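Local coordinates for protein exonuclease mut-7 homolog (Aedes aegypti, PDB 7JW2) that probably trims the 3' ends of AGO1-bound microRNAs as a magnesium-dependent 3'-5' exoribonuclease, this chain being its exonuclease domain, at residues K20-L25 and E72-A77; S26-Q31 and D60-D65; V66-L71 and A173-R178; Q149-L154 and L193-A198; Q202-H205 and D209-E212. All blocks are in the same frame, centred on the assembly; numbering follows the deposited sequence.

Contact 1 of 5, residues K20-L25 and E72-A77; sequences KFYAML and EPLDWA
F21 and Y22 reach from helix 18-28 to D75 on helix 73-84, two helices of the RNase H-like exonuclease fold lying side by side on one face of its mixed sheet. The short segment axes run 19° apart and come no closer than 11.7 Å, a spacing filled by side chains rather than by backbone. The tight part is aromatic. With CG anti to its backbone N (chi1 -179°), F21 carries its ring toward helix 73-84 and sets CZ 3.3 Å from the carbonyl oxygen O of D75, which lies at the ring edge. CD1 of the same phenyl sits over the centre of the neighbouring Y22 ring, and L79 and L71 complete the packing round F21. The polar side, which faces the second subunit, is held more lightly. There Y22 OH gives a weak hydrogen bond to D75 OD1 at 2.6 Å, and L74 CD1 lies 3.2 Å from the same OH, near the plane of the ring. N82 of the second subunit adds another weak bond to this hydroxyl, while L74 packs on its own counterpart there. The other oxygen of D75 is the more firmly engaged: it pairs with K18, which also meets E72. At the helix start D75 OD2 accepts from the backbone N of the N-cap residue E72 at 2.9 Å, almost straight at 172°.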
# COMPACT_ATOMS: atom_id res chain seq x y z
N LYS A 20 0.78 -0.83 -8.17
CA LYS A 20 1.12 0.58 -8.35
C LYS A 20 0.33 1.45 -7.39
O LYS A 20 0.85 2.46 -6.90
CB LYS A 20 0.88 1.00 -9.80
CG LYS A 20 1.88 0.39 -10.77
CD LYS A 20 1.53 0.70 -12.22
CE LYS A 20 2.38 -0.17 -13.15
NZ LYS A 20 1.85 -0.12 -14.54
N PHE A 21 -0.92 1.07 -7.10
CA PHE A 21 -1.74 1.81 -6.14
C PHE A 21 -1.13 1.78 -4.74
O PHE A 21 -1.04 2.82 -4.06
CB PHE A 21 -3.15 1.21 -6.15
CG PHE A 21 -4.12 1.88 -5.23
CD1 PHE A 21 -4.35 1.36 -3.97
CD2 PHE A 21 -4.82 3.00 -5.63
CE1 PHE A 21 -5.26 1.97 -3.12
CE2 PHE A 21 -5.73 3.61 -4.78
CZ PHE A 21 -5.95 3.09 -3.53
N TYR A 22 -0.68 0.61 -4.29
CA TYR A 22 -0.10 0.54 -2.95
C TYR A 22 1.29 1.17 -2.90
O TYR A 22 1.67 1.71 -1.86
CB TYR A 22 -0.08 -0.92 -2.46
CG TYR A 22 -1.47 -1.32 -2.03
CD1 TYR A 22 -2.03 -0.77 -0.89
CD2 TYR A 22 -2.23 -2.19 -2.78
CE1 TYR A 22 -3.32 -1.09 -0.49
CE2 TYR A 22 -3.52 -2.53 -2.38
CZ TYR A 22 -4.06 -1.97 -1.25
OH TYR A 22 -5.34 -2.29 -0.85
N ALA A 23 2.04 1.16 -4.01
CA ALA A 23 3.30 1.90 -4.03
C ALA A 23 3.04 3.40 -3.91
O ALA A 23 3.75 4.11 -3.19
CB ALA A 23 4.07 1.59 -5.31
N MET A 24 2.00 3.88 -4.60
CA MET A 24 1.58 5.28 -4.44
C MET A 24 1.20 5.57 -2.99
O MET A 24 1.62 6.58 -2.42
CB MET A 24 0.41 5.57 -5.38
CG MET A 24 -0.26 6.91 -5.10
SD MET A 24 -1.84 7.04 -5.98
CE MET A 24 -2.87 6.04 -4.89
N LEU A 25 0.37 4.71 -2.39
CA LEU A 25 -0.07 4.93 -1.02
C LEU A 25 1.11 4.98 -0.07
O LEU A 25 1.14 5.78 0.88
CB LEU A 25 -1.05 3.84 -0.59
CG LEU A 25 -1.89 4.17 0.66
CD1 LEU A 25 -2.73 5.42 0.38
CD2 LEU A 25 -2.79 3.01 1.04
N GLU A 72 -11.25 -1.79 -5.51
CA GLU A 72 -12.38 -2.29 -4.72
C GLU A 72 -12.61 -1.41 -3.49
O GLU A 72 -11.80 -0.52 -3.20
CB GLU A 72 -12.11 -3.74 -4.30
CG GLU A 72 -12.34 -4.70 -5.45
CD GLU A 72 -11.48 -5.92 -5.35
OE1 GLU A 72 -11.89 -6.87 -4.67
OE2 GLU A 72 -10.39 -5.91 -5.95
N PRO A 73 -13.73 -1.60 -2.77
CA PRO A 73 -14.00 -0.71 -1.62
C PRO A 73 -12.86 -0.59 -0.62
O PRO A 73 -12.62 0.52 -0.14
CB PRO A 73 -15.25 -1.34 -0.99
CG PRO A 73 -15.97 -1.91 -2.15
CD PRO A 73 -14.87 -2.50 -3.02
N LEU A 74 -12.14 -1.68 -0.33
CA LEU A 74 -11.01 -1.59 0.60
C LEU A 74 -9.94 -0.64 0.08
O LEU A 74 -9.34 0.11 0.86
CB LEU A 74 -10.43 -2.99 0.84
CG LEU A 74 -9.16 -3.18 1.70
CD1 LEU A 74 -7.86 -2.87 0.97
CD2 LEU A 74 -9.26 -2.39 2.97
N ASP A 75 -9.68 -0.67 -1.23
CA ASP A 75 -8.63 0.19 -1.78
C ASP A 75 -9.01 1.66 -1.66
O ASP A 75 -8.19 2.49 -1.22
CB ASP A 75 -8.38 -0.19 -3.25
CG ASP A 75 -8.04 -1.66 -3.43
OD1 ASP A 75 -7.17 -2.19 -2.70
OD2 ASP A 75 -8.64 -2.31 -4.32
N TRP A 76 -10.25 2.00 -2.02
CA TRP A 76 -10.70 3.38 -1.90
C TRP A 76 -10.78 3.81 -0.44
O TRP A 76 -10.43 4.94 -0.10
CB TRP A 76 -12.05 3.57 -2.60
CG TRP A 76 -11.94 3.45 -4.09
CD1 TRP A 76 -12.52 2.50 -4.88
CD2 TRP A 76 -11.19 4.30 -4.96
NE1 TRP A 76 -12.18 2.72 -6.20
CE2 TRP A 76 -11.36 3.81 -6.27
CE3 TRP A 76 -10.39 5.43 -4.75
CZ2 TRP A 76 -10.76 4.42 -7.37
CZ3 TRP A 76 -9.79 6.02 -5.85
CH2 TRP A 76 -9.98 5.51 -7.14
N ALA A 77 -11.21 2.91 0.44
CA ALA A 77 -11.25 3.27 1.85
C ALA A 77 -9.84 3.53 2.38
O ALA A 77 -9.65 4.40 3.24
CB ALA A 77 -11.93 2.15 2.64

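Contact 2 of 5, residues S26-Q31 and D60-D65; sequences SDLCRQ and DVYMID
Y62 overlaps L28 obliquely, CE1 being 4.0 Å from L28 CD2, and extends its hydroxyl to the carboxylate of D27. The leucine and the tyrosine run in opposing directions. Beyond the methyl Y62 OH donates to D27 OD2 at 2.6 Å, using the anti lone pair of that oxygen; OD2 lies in the plane of the ring, while the carboxylate is turned 64° from it. D27 reaches the strand because its CG stands anti to the backbone N (chi1 175°). A water donates to the same OD2 and also to D60 OD1, 2.7 Å away from the water in each case, and so spans two carboxylates whose nearest oxygens, D27 OD2 and D60 OD1, are 4.0 Å apart. These donors would be expected to ease the repulsion, as would H11 and H13 at D60 OD2. The remaining oxygen, D27 OD1, takes Q31 NE2 at 2.8 Å on its syn side, so both oxygens of D27 are engaged. H13 stacks on the Y62 ring. On strand 61-65, Y62 and I64 face helices 18-28 and 73-84, whereas V61 and M63 meet helix 179-205. Helices thus cover both faces of a central mixed sheet, the alpha/beta layering of the RNase H-like exonucleases.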
# COMPACT_ATOMS: atom_id res chain seq x y z
N SER A 26 2.12 4.15 -0.31
CA SER A 26 3.32 4.15 0.53
C SER A 26 3.98 5.52 0.56
O SER A 26 4.41 5.98 1.62
CB SER A 26 4.30 3.09 0.02
OG SER A 26 5.53 3.17 0.71
N ASP A 27 4.07 6.18 -0.60
CA ASP A 27 4.64 7.52 -0.66
C ASP A 27 3.70 8.53 -0.01
O ASP A 27 4.10 9.30 0.87
CB ASP A 27 4.92 7.88 -2.12
CG ASP A 27 5.41 9.31 -2.31
OD1 ASP A 27 5.85 9.95 -1.33
OD2 ASP A 27 5.36 9.81 -3.46
N LEU A 28 2.42 8.52 -0.41
CA LEU A 28 1.52 9.60 -0.02
C LEU A 28 1.20 9.59 1.47
O LEU A 28 0.96 10.67 2.05
CB LEU A 28 0.22 9.52 -0.81
CG LEU A 28 0.38 9.73 -2.30
CD1 LEU A 28 -0.99 9.72 -2.97
CD2 LEU A 28 1.10 11.03 -2.62
N CYS A 29 1.17 8.42 2.11
CA CYS A 29 0.80 8.39 3.51
C CYS A 29 1.82 9.07 4.41
O CYS A 29 1.51 9.33 5.57
CB CYS A 29 0.55 6.96 3.98
SG CYS A 29 2.04 5.99 4.25
N ARG A 30 3.02 9.39 3.91
CA ARG A 30 3.99 10.14 4.72
C ARG A 30 4.15 11.59 4.30
O ARG A 30 4.95 12.30 4.89
CB ARG A 30 5.35 9.46 4.68
CG ARG A 30 5.31 8.05 5.19
CD ARG A 30 4.83 7.93 6.64
NE ARG A 30 5.56 8.78 7.59
CZ ARG A 30 6.67 8.41 8.22
NH1 ARG A 30 7.20 7.21 7.99
NH2 ARG A 30 7.26 9.23 9.07
N GLN A 31 3.41 12.04 3.30
CA GLN A 31 3.54 13.42 2.88
C GLN A 31 2.74 14.35 3.79
O GLN A 31 1.76 13.95 4.42
CB GLN A 31 3.02 13.59 1.45
CG GLN A 31 3.78 12.78 0.41
CD GLN A 31 5.06 13.44 -0.03
OE1 GLN A 31 5.26 14.65 0.19
NE2 GLN A 31 5.95 12.67 -0.65
N ASP A 60 6.57 14.02 -7.17
CA ASP A 60 5.96 12.99 -7.99
C ASP A 60 4.51 13.36 -8.26
O ASP A 60 3.85 13.98 -7.43
CB ASP A 60 5.99 11.60 -7.31
CG ASP A 60 7.41 11.06 -7.12
OD1 ASP A 60 8.02 11.33 -6.06
OD2 ASP A 60 7.89 10.35 -8.03
N VAL A 61 4.01 12.92 -9.41
CA VAL A 61 2.58 13.01 -9.70
C VAL A 61 2.08 11.61 -10.01
O VAL A 61 2.68 10.89 -10.82
CB VAL A 61 2.27 13.96 -10.87
CG1 VAL A 61 0.77 14.05 -11.06
CG2 VAL A 61 2.85 15.34 -10.58
N TYR A 62 0.99 11.22 -9.35
CA TYR A 62 0.33 9.94 -9.57
C TYR A 62 -1.01 10.16 -10.25
O TYR A 62 -1.78 11.03 -9.85
CB TYR A 62 0.13 9.21 -8.24
CG TYR A 62 1.41 8.95 -7.50
CD1 TYR A 62 1.89 9.85 -6.54
CD2 TYR A 62 2.16 7.81 -7.73
CE1 TYR A 62 3.06 9.60 -5.85
CE2 TYR A 62 3.33 7.56 -7.05
CZ TYR A 62 3.77 8.47 -6.11
OH TYR A 62 4.94 8.23 -5.43
N MET A 63 -1.30 9.36 -11.26
CA MET A 63 -2.58 9.46 -11.96
C MET A 63 -3.27 8.11 -11.86
O MET A 63 -2.84 7.16 -12.53
CB MET A 63 -2.36 9.87 -13.41
CG MET A 63 -1.70 11.23 -13.48
SD MET A 63 -1.45 11.82 -15.16
CE MET A 63 -0.16 10.74 -15.72
N ILE A 64 -4.29 8.02 -11.01
CA ILE A 64 -5.02 6.76 -10.83
C ILE A 64 -5.97 6.59 -12.01
O ILE A 64 -6.89 7.40 -12.20
CB ILE A 64 -5.80 6.73 -9.51
CG1 ILE A 64 -4.91 7.05 -8.31
CG2 ILE A 64 -6.51 5.36 -9.35
CD1 ILE A 64 -5.73 7.41 -7.08
N ASP A 65 -5.76 5.52 -12.80
CA ASP A 65 -6.63 5.20 -13.93
C ASP A 65 -7.79 4.39 -13.38
O ASP A 65 -7.67 3.18 -13.13
CB ASP A 65 -5.88 4.43 -15.01
CG ASP A 65 -6.72 4.24 -16.25
OD1 ASP A 65 -7.96 4.25 -16.13
OD2 ASP A 65 -6.14 4.11 -17.34
O HOH W 1 6.75 12.10 -3.78

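Contact 3 of 5, residues V66-L71 and A173-R178; sequences VMVSQL and AQRPLR
M67 lays its sulfur over the guanidinium of R175, the two side chains running aslant. SD stands 3.3 Å above the plane, displaced from the centre of the group, and is 3.5 Å from both NH1 and NH2 of R175. L177 CD1 lies across the opposite face, so the flat group is held between a thioether and a methyl. A bend at the end of the methionine (chi3 65°) swings its methyl toward the start of the loop segment, where M67 CE lies 3.3 Å from A173 O. V68 approaches obliquely, its CG2 4.0 Å from R175 NE. With both faces lined by apolar or soft groups, the N-H donors work round the rim. R175 NH1 bonds to Q174 O at 2.9 Å; that oxygen lies in the guanidinium plane, although the nitrogen sits well above the carbonyl plane. NH1 also reaches W172 O, NH2 reaches S51 OG, and NE forms a salt bridge with D65. These partners fix the rotation of the group. D65 is also the N-cap of the short helix 66-69, its other oxygen accepting from V68 N. R175 therefore joins the loop entering helix 179-205 to the junction between strand 61-65 and helix 66-69, beside strand 50-56, where S51 bonds to V66 and L52 touches both R175 and L177.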
# COMPACT_ATOMS: atom_id res chain seq x y z
N VAL A 66 -8.92 5.07 -13.14
CA VAL A 66 -10.04 4.41 -12.49
C VAL A 66 -10.69 3.41 -13.44
O VAL A 66 -11.25 2.41 -13.00
CB VAL A 66 -11.04 5.47 -11.99
CG1 VAL A 66 -12.28 4.82 -11.41
CG2 VAL A 66 -10.36 6.37 -10.94
N MET A 67 -10.60 3.67 -14.75
CA MET A 67 -11.22 2.78 -15.72
C MET A 67 -10.51 1.43 -15.78
O MET A 67 -11.16 0.39 -15.95
CB MET A 67 -11.21 3.44 -17.10
CG MET A 67 -12.21 4.56 -17.23
SD MET A 67 -12.17 5.33 -18.87
CE MET A 67 -12.71 3.97 -19.89
N VAL A 68 -9.18 1.43 -15.66
CA VAL A 68 -8.38 0.22 -15.88
C VAL A 68 -8.04 -0.50 -14.57
O VAL A 68 -7.85 -1.72 -14.55
CB VAL A 68 -7.10 0.58 -16.66
CG1 VAL A 68 -6.17 -0.62 -16.81
CG2 VAL A 68 -7.46 1.14 -18.04
N SER A 69 -7.98 0.24 -13.46
CA SER A 69 -7.35 -0.29 -12.26
C SER A 69 -8.20 -1.33 -11.54
O SER A 69 -7.65 -2.19 -10.84
CB SER A 69 -7.03 0.84 -11.29
OG SER A 69 -5.90 1.57 -11.73
N GLN A 70 -9.53 -1.24 -11.63
CA GLN A 70 -10.43 -2.22 -10.98
C GLN A 70 -10.24 -2.24 -9.46
O GLN A 70 -10.18 -3.29 -8.82
CB GLN A 70 -10.23 -3.62 -11.57
CG GLN A 70 -10.42 -3.70 -13.08
CD GLN A 70 -10.29 -5.13 -13.60
OE1 GLN A 70 -11.21 -5.93 -13.45
NE2 GLN A 70 -9.15 -5.44 -14.21
N LEU A 71 -10.18 -1.06 -8.86
CA LEU A 71 -10.04 -0.93 -7.41
C LEU A 71 -11.36 -1.24 -6.70
O LEU A 71 -12.44 -0.97 -7.23
CB LEU A 71 -9.55 0.48 -7.08
CG LEU A 71 -8.17 0.77 -7.66
CD1 LEU A 71 -7.91 2.27 -7.74
CD2 LEU A 71 -7.09 0.09 -6.85
N ALA A 173 -12.56 9.19 -21.82
CA ALA A 173 -12.94 7.78 -21.78
C ALA A 173 -12.12 6.93 -22.75
O ALA A 173 -12.17 5.70 -22.65
CB ALA A 173 -14.43 7.63 -22.10
N GLN A 174 -11.38 7.55 -23.66
CA GLN A 174 -10.61 6.74 -24.61
C GLN A 174 -9.40 6.12 -23.92
O GLN A 174 -8.80 6.70 -23.00
CB GLN A 174 -10.19 7.58 -25.81
CG GLN A 174 -8.97 8.45 -25.61
CD GLN A 174 -8.83 9.49 -26.71
OE1 GLN A 174 -9.46 9.38 -27.76
NE2 GLN A 174 -8.03 10.52 -26.46
N ARG A 175 -9.07 4.89 -24.32
CA ARG A 175 -7.90 4.19 -23.81
C ARG A 175 -7.15 3.56 -24.97
O ARG A 175 -7.77 2.93 -25.85
CB ARG A 175 -8.30 3.12 -22.78
CG ARG A 175 -8.74 3.66 -21.41
CD ARG A 175 -7.63 4.45 -20.73
NE ARG A 175 -7.97 4.88 -19.38
CZ ARG A 175 -8.69 5.97 -19.11
NH1 ARG A 175 -9.17 6.70 -20.12
NH2 ARG A 175 -8.94 6.33 -17.86
N PRO A 176 -5.81 3.71 -25.04
CA PRO A 176 -5.04 4.52 -24.07
C PRO A 176 -5.27 6.01 -24.24
O PRO A 176 -5.66 6.50 -25.30
CB PRO A 176 -3.59 4.18 -24.40
CG PRO A 176 -3.62 3.66 -25.80
CD PRO A 176 -4.95 3.00 -25.99
N LEU A 177 -5.04 6.76 -23.17
CA LEU A 177 -5.06 8.20 -23.28
C LEU A 177 -3.85 8.67 -24.08
O LEU A 177 -2.80 8.01 -24.11
CB LEU A 177 -5.06 8.84 -21.89
CG LEU A 177 -6.33 8.62 -21.05
CD1 LEU A 177 -6.07 8.91 -19.57
CD2 LEU A 177 -7.48 9.47 -21.57
N ARG A 178 -4.00 9.80 -24.74
CA ARG A 178 -2.90 10.38 -25.50
C ARG A 178 -1.92 11.06 -24.55
O ARG A 178 -2.30 11.51 -23.47
CB ARG A 178 -3.40 11.39 -26.53
CG ARG A 178 -4.38 10.84 -27.56
CD ARG A 178 -4.85 11.97 -28.45
NE ARG A 178 -6.25 12.31 -28.22
CZ ARG A 178 -6.67 13.42 -27.61
NH1 ARG A 178 -5.80 14.33 -27.15
NH2 ARG A 178 -7.97 13.62 -27.46

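Contact 4 of 5, residues Q149-L154 and L193-A198; sequences QNLANL and LEIYDA
I195 of the long helix 179-205 wedges its two branches against L151 and L154 at the start of helix 151-159, a helix-on-helix contact in the RNase H-like exonuclease fold. Most of the buried surface belongs to I195. CG2 stands anti to the backbone N and CG1 anti to the carbonyl carbon (chi1 -75°), so the isoleucine spreads along its neighbour: CD1 meets L151 CD1 at 3.5 Å, and CG2 meets L154 CD2 at 3.7 Å. L154 is engaged twice, as its branch carbon CG also lies 3.9 Å from I195 CD1. V155 and C158 add the following turn, so that I195 sits among residues spaced i, i+3, i+4 and i+7, in the manner of a knob in a hole. Both leucines cross the isoleucine at a slant. L151 also touches C191 and L192, a turn nearer the N-terminal end of the long helix, while W129 of helix 125-132 backs L154. Contact across the interface is wholly apolar. At the helix start N150 is the N-cap, its OD1 accepting from N153 N at 2.9 Å, with the donor nearly in line with the side-chain C=O at 171°.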
# COMPACT_ATOMS: atom_id res chain seq x y z
N GLN A 149 -12.33 34.31 -12.04
CA GLN A 149 -11.73 33.51 -10.98
C GLN A 149 -11.80 32.02 -11.33
O GLN A 149 -12.55 31.23 -10.75
CB GLN A 149 -12.41 33.80 -9.64
CG GLN A 149 -12.09 35.18 -9.07
CD GLN A 149 -12.28 35.25 -7.57
OE1 GLN A 149 -11.60 36.01 -6.88
NE2 GLN A 149 -13.22 34.46 -7.05
N ASN A 150 -10.98 31.64 -12.31
CA ASN A 150 -10.80 30.25 -12.70
C ASN A 150 -9.33 29.86 -12.55
O ASN A 150 -8.46 30.71 -12.31
CB ASN A 150 -11.28 30.00 -14.14
CG ASN A 150 -10.65 30.95 -15.15
OD1 ASN A 150 -9.42 31.08 -15.23
ND2 ASN A 150 -11.49 31.61 -15.93
N LEU A 151 -9.05 28.56 -12.69
CA LEU A 151 -7.69 28.08 -12.43
C LEU A 151 -6.70 28.60 -13.47
O LEU A 151 -5.56 28.94 -13.13
CB LEU A 151 -7.66 26.55 -12.38
CG LEU A 151 -6.28 25.92 -12.19
CD1 LEU A 151 -5.68 26.34 -10.85
CD2 LEU A 151 -6.34 24.39 -12.29
N ALA A 152 -7.12 28.70 -14.73
CA ALA A 152 -6.20 29.18 -15.76
C ALA A 152 -5.72 30.59 -15.44
O ALA A 152 -4.54 30.91 -15.64
CB ALA A 152 -6.88 29.15 -17.13
N ASN A 153 -6.60 31.45 -14.95
CA ASN A 153 -6.19 32.81 -14.62
C ASN A 153 -5.32 32.84 -13.37
O ASN A 153 -4.39 33.65 -13.28
CB ASN A 153 -7.42 33.70 -14.45
CG ASN A 153 -8.08 34.02 -15.77
OD1 ASN A 153 -7.49 33.81 -16.83
ND2 ASN A 153 -9.31 34.51 -15.72
N LEU A 154 -5.59 31.96 -12.40
CA LEU A 154 -4.74 31.90 -11.21
C LEU A 154 -3.33 31.44 -11.56
O LEU A 154 -2.35 31.90 -10.97
CB LEU A 154 -5.37 30.98 -10.16
CG LEU A 154 -4.72 31.02 -8.79
CD1 LEU A 154 -4.53 32.47 -8.31
CD2 LEU A 154 -5.57 30.22 -7.80
N LEU A 193 0.24 23.12 -6.33
CA LEU A 193 1.36 23.29 -5.40
C LEU A 193 2.12 24.57 -5.71
O LEU A 193 2.46 25.33 -4.80
CB LEU A 193 2.31 22.10 -5.46
CG LEU A 193 1.75 20.73 -5.06
CD1 LEU A 193 2.61 19.64 -5.65
CD2 LEU A 193 1.69 20.59 -3.54
N GLU A 194 2.39 24.81 -6.99
CA GLU A 194 3.10 26.02 -7.39
C GLU A 194 2.30 27.28 -7.08
O GLU A 194 2.87 28.30 -6.67
CB GLU A 194 3.42 25.96 -8.89
CG GLU A 194 4.20 24.73 -9.31
CD GLU A 194 4.28 24.59 -10.81
OE1 GLU A 194 3.22 24.39 -11.45
OE2 GLU A 194 5.40 24.65 -11.36
N ILE A 195 0.97 27.23 -7.26
CA ILE A 195 0.12 28.37 -6.90
C ILE A 195 0.20 28.65 -5.40
O ILE A 195 0.40 29.80 -4.98
CB ILE A 195 -1.32 28.11 -7.35
CG1 ILE A 195 -1.45 28.28 -8.86
CG2 ILE A 195 -2.27 29.04 -6.64
CD1 ILE A 195 -2.75 27.72 -9.40
N TYR A 196 0.02 27.62 -4.57
CA TYR A 196 0.08 27.84 -3.12
C TYR A 196 1.41 28.45 -2.71
O TYR A 196 1.45 29.37 -1.89
CB TYR A 196 -0.17 26.52 -2.37
CG TYR A 196 -0.29 26.76 -0.88
CD1 TYR A 196 -1.45 27.31 -0.35
CD2 TYR A 196 0.77 26.51 -0.03
CE1 TYR A 196 -1.57 27.59 1.00
CE2 TYR A 196 0.66 26.79 1.33
CZ TYR A 196 -0.52 27.32 1.83
OH TYR A 196 -0.65 27.61 3.18
N ASP A 197 2.50 27.94 -3.28
CA ASP A 197 3.82 28.45 -2.93
C ASP A 197 3.96 29.93 -3.29
O ASP A 197 4.51 30.72 -2.51
CB ASP A 197 4.88 27.61 -3.64
CG ASP A 197 6.29 28.08 -3.37
OD1 ASP A 197 6.84 27.73 -2.31
OD2 ASP A 197 6.85 28.78 -4.23
N ALA A 198 3.42 30.33 -4.44
CA ALA A 198 3.52 31.73 -4.84
C ALA A 198 2.71 32.64 -3.92
O ALA A 198 3.16 33.74 -3.57
CB ALA A 198 3.05 31.89 -6.29

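Contact 5 of 5, residues Q202-H205 and D209-E212; sequences QLTH and DPNE
This is a corner contact at the C-terminal end of the exonuclease domain: L203 and T204, in the last turn of helix 179-205, meet P210 in the first turn of helix 210-217, only a few residues further on. L203 CD1 comes within 4.0 Å of P210 CB, the two side chains passing head to tail. F135, F138 and L208 also touch this leucine, which makes L203 the buried end of the contact. T204 is the exposed side of the contact. Its OG1, set beside the backbone N by chi1 of -61°, lies 3.6 Å from P210 CD and 3.7 Å from P210 CG, so the proline ring edges past the hydroxyl with both carbons at ordinary packing distance. The hydroxyl bonds back to E200 O in its own helix. The corner joins the long helix of the RNase H-like fold to the final helix of the chain, and the new helix opens with an Asp-Pro start: D209 is the N-cap and P210, lacking an N-H, occupies the next position. D209 OD1 accepts from N211 N at 2.8 Å, closing an Asx turn. That nitrogen approaches from above the carboxylate plane, 43° out of it. A second, weak bond comes from E212 N, which lies 3.4 Å from the same D209 OD1.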
# COMPACT_ATOMS: atom_id res chain seq x y z
N GLN A 202 4.09 35.71 -1.26
CA GLN A 202 3.64 37.09 -1.29
C GLN A 202 2.98 37.51 0.03
O GLN A 202 3.12 38.67 0.44
CB GLN A 202 2.69 37.31 -2.48
CG GLN A 202 1.94 38.63 -2.48
CD GLN A 202 2.83 39.86 -2.63
OE1 GLN A 202 2.39 40.97 -2.35
NE2 GLN A 202 4.06 39.66 -3.10
N LEU A 203 2.30 36.60 0.72
CA LEU A 203 1.78 36.92 2.05
C LEU A 203 2.92 37.23 3.02
O LEU A 203 2.84 38.19 3.80
CB LEU A 203 0.93 35.77 2.58
CG LEU A 203 -0.45 35.64 1.94
CD1 LEU A 203 -1.07 34.30 2.37
CD2 LEU A 203 -1.36 36.81 2.29
N THR A 204 3.99 36.43 2.97
CA THR A 204 5.16 36.72 3.79
C THR A 204 5.76 38.07 3.41
O THR A 204 6.21 38.83 4.28
CB THR A 204 6.19 35.60 3.62
OG1 THR A 204 5.63 34.36 4.07
CG2 THR A 204 7.45 35.89 4.44
N HIS A 205 5.74 38.42 2.12
CA HIS A 205 6.32 39.67 1.66
C HIS A 205 5.61 40.88 2.26
O HIS A 205 6.25 41.89 2.58
CB HIS A 205 6.29 39.74 0.13
CG HIS A 205 6.92 40.98 -0.43
ND1 HIS A 205 8.28 41.15 -0.51
CD2 HIS A 205 6.37 42.11 -0.94
CE1 HIS A 205 8.55 42.32 -1.05
NE2 HIS A 205 7.41 42.93 -1.31
N ASP A 209 1.30 36.15 8.07
CA ASP A 209 1.73 34.77 8.30
C ASP A 209 0.82 33.85 7.51
O ASP A 209 -0.35 33.66 7.89
CB ASP A 209 1.68 34.40 9.78
CG ASP A 209 2.09 32.94 10.04
OD1 ASP A 209 2.27 32.16 9.08
OD2 ASP A 209 2.24 32.58 11.23
N PRO A 210 1.30 33.26 6.42
CA PRO A 210 0.43 32.36 5.63
C PRO A 210 -0.09 31.16 6.42
O PRO A 210 -1.21 30.71 6.15
CB PRO A 210 1.33 31.94 4.46
CG PRO A 210 2.72 32.17 4.94
CD PRO A 210 2.67 33.33 5.88
N ASN A 211 0.67 30.64 7.39
CA ASN A 211 0.17 29.51 8.18
C ASN A 211 -1.00 29.93 9.05
O ASN A 211 -1.92 29.14 9.29
CB ASN A 211 1.29 28.93 9.06
CG ASN A 211 2.30 28.16 8.27
OD1 ASN A 211 1.99 27.58 7.23
ND2 ASN A 211 3.53 28.12 8.78
N GLU A 212 -0.97 31.15 9.58
CA GLU A 212 -2.11 31.63 10.36
C GLU A 212 -3.35 31.77 9.49
O GLU A 212 -4.46 31.40 9.91
CB GLU A 212 -1.75 32.97 11.01
CG GLU A 212 -2.62 33.34 12.18
CD GLU A 212 -2.05 34.53 12.93
OE1 GLU A 212 -1.15 35.21 12.39
OE2 GLU A 212 -2.51 34.79 14.07

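How the contacts relate
Contacts 1 and 4 are buried, contacts 2 and 5 partly so, and contact 3 lies at the surface. Contacts 1 and 2 share helix 18-28 and touch through M24 against Y62 and I64; both also reach the second subunit. Contact 3 meets contact 2 through the D65–R175 salt bridge and contact 1 through L71 and V66 against W76. Contacts 4 and 5 share helix 179-205, their centres about 16 Å apart, and contact 4 lies on the opposite side of the chain's centre from contacts 1, 2 and 3. Carboxylates take part across contacts 1 and 2, a sulfur over a guanidinium marks contact 3, and contacts 4 and 5 rest on packing beside capped helix starts.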